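Local structure of carbon monoxide dehydrogenase (Thermococcus sp. AM4, 6T7J) at residues C525-L529 with Y566-S570. The protein probably catalyses the reversible oxidation of carbon monoxide to carbon dioxide, passing the electrons through iron-sulfur clusters to a ferredoxin-type acceptor. Residues are numbered along the deposited sequence.
Sequences CSRIL and YFVAS
Two neighbouring helices of a Rossmann-like α/β domain pack here: helix 525-538 links strands 516-518 and 548-552 of the parallel sheet, and helix 558-569 links 548-552 to 574-576. Residues 526-529 and 566-569 are helical and run in the same general direction, closest in backbone at Leu-529 and Ser-570 (CA to CA 7.7 Å). The interface is buried and largely apolar, without a hydrogen bond between the segments. Leu-529 (chi1 m, chi2 t) splays its methyls: CD1 lies 3.6 Å from CE1 of Tyr-566, CD2 3.6 Å from CE1 of Phe-567, at that ring's edge. Tyr-566 takes the p rotamer, uncommon in helices, and extends across to the other helix. Phe-567 (m) leaves its backbone sideways, yet its ring reaches Ile-528 (CG2 to CE1 3.9 Å) and Cys-525 (CB to CZ 4.0 Å). Helix 212-242 touches Leu-529 and Tyr-566. The side chain of Cys-525 (m) lies about 8 Å from the broken Fe4S4 cluster, so this packing adjoins the active-site region; Cys-525 CB meets the edge of the Tyr-566 ring, 3.3 Å from Tyr-566 OH. Ser-570 (m), whose OG is also hydrogen-bonded to NE1 of Trp-228, folds back so that OG donates a very short 2.5 Å hydrogen bond to Tyr-566 O.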
loop_
_atom_site.group_PDB
_atom_site.type_symbol
_atom_site.label_atom_id
_atom_site.label_comp_id
_atom_site.label_asym_id
_atom_site.label_seq_id
_atom_site.Cartn_x
_atom_site.Cartn_y
_atom_site.Cartn_z
ATOM N N CYS A 525 15.834 -5.509 14.743
ATOM C CA CYS A 525 15.322 -4.571 15.734
ATOM C C CYS A 525 14.287 -5.239 16.624
ATOM O O CYS A 525 14.090 -4.813 17.769
ATOM C CB CYS A 525 14.718 -3.339 15.062
ATOM S SG CYS A 525 15.865 -2.356 14.094
ATOM N N SER A 526 13.620 -6.286 16.119
ATOM C CA SER A 526 12.737 -7.077 16.972
ATOM C C SER A 526 13.471 -7.559 18.217
ATOM O O SER A 526 12.900 -7.578 19.315
ATOM C CB SER A 526 12.161 -8.260 16.187
ATOM O OG SER A 526 13.186 -9.051 15.609
ATOM N N ARG A 527 14.750 -7.925 18.067
ATOM C CA ARG A 527 15.569 -8.301 19.219
ATOM C C ARG A 527 15.525 -7.223 20.293
ATOM O O ARG A 527 15.316 -7.513 21.478
ATOM C CB ARG A 527 17.014 -8.549 18.785
ATOM C CG ARG A 527 17.210 -9.707 17.827
ATOM C CD ARG A 527 18.656 -10.178 17.860
ATOM N NE ARG A 527 19.077 -10.780 16.599
ATOM C CZ ARG A 527 18.959 -12.073 16.315
ATOM N NH1 ARG A 527 18.430 -12.903 17.205
ATOM N NH2 ARG A 527 19.368 -12.533 15.140
ATOM N N ILE A 528 15.721 -5.965 19.888
ATOM C CA ILE A 528 15.625 -4.846 20.821
ATOM C C ILE A 528 14.303 -4.909 21.577
ATOM O O ILE A 528 14.269 -4.858 22.814
ATOM C CB ILE A 528 15.792 -3.511 20.073
ATOM C CG1 ILE A 528 17.267 -3.273 19.736
ATOM C CG2 ILE A 528 15.236 -2.359 20.889
ATOM C CD1 ILE A 528 17.510 -2.078 18.840
ATOM N N LEU A 529 13.199 -5.079 20.841
ATOM C CA LEU A 529 11.888 -5.141 21.478
ATOM C C LEU A 529 11.803 -6.288 22.476
ATOM O O LEU A 529 11.119 -6.169 23.499
ATOM C CB LEU A 529 10.791 -5.279 20.422
ATOM C CG LEU A 529 10.502 -4.035 19.581
ATOM C CD1 LEU A 529 9.227 -4.224 18.771
ATOM C CD2 LEU A 529 10.406 -2.798 20.460
ATOM N N TYR A 566 6.859 1.790 15.364
ATOM C CA TYR A 566 6.573 0.716 16.310
ATOM C C TYR A 566 7.479 0.765 17.530
ATOM O O TYR A 566 7.120 0.209 18.574
ATOM C CB TYR A 566 6.610 -0.665 15.629
ATOM C CG TYR A 566 7.944 -1.311 15.272
ATOM C CD1 TYR A 566 8.885 -1.638 16.243
ATOM C CD2 TYR A 566 8.217 -1.673 13.960
ATOM C CE1 TYR A 566 10.079 -2.252 15.907
ATOM C CE2 TYR A 566 9.405 -2.291 13.616
ATOM C CZ TYR A 566 10.330 -2.577 14.592
ATOM O OH TYR A 566 11.512 -3.194 14.251
ATOM N N PHE A 567 8.624 1.443 17.443
ATOM C CA PHE A 567 9.358 1.769 18.658
ATOM C C PHE A 567 8.533 2.701 19.534
ATOM O O PHE A 567 8.270 2.400 20.704
ATOM C CB PHE A 567 10.711 2.390 18.314
ATOM C CG PHE A 567 11.801 1.377 18.097
ATOM C CD1 PHE A 567 11.678 0.093 18.601
ATOM C CD2 PHE A 567 12.943 1.705 17.387
ATOM C CE1 PHE A 567 12.672 -0.843 18.404
ATOM C CE2 PHE A 567 13.943 0.770 17.186
ATOM C CZ PHE A 567 13.807 -0.505 17.695
ATOM N N VAL A 568 8.075 3.821 18.966
ATOM C CA VAL A 568 7.200 4.731 19.706
ATOM C C VAL A 568 6.034 3.964 20.319
ATOM O O VAL A 568 5.783 4.038 21.527
ATOM C CB VAL A 568 6.709 5.869 18.793
ATOM C CG1 VAL A 568 5.602 6.654 19.478
ATOM C CG2 VAL A 568 7.863 6.792 18.421
ATOM N N ALA A 569 5.333 3.179 19.495
ATOM C CA ALA A 569 4.161 2.443 19.962
ATOM C C ALA A 569 4.515 1.421 21.033
ATOM O O ALA A 569 3.669 1.083 21.867
ATOM C CB ALA A 569 3.476 1.754 18.782
ATOM N N SER A 570 5.745 0.909 21.020
ATOM C CA SER A 570 6.214 0.037 22.088
ATOM C C SER A 570 6.571 0.804 23.353
ATOM O O SER A 570 6.918 0.180 24.360
ATOM C CB SER A 570 7.423 -0.773 21.614
ATOM O OG SER A 570 7.138 -1.438 20.397
#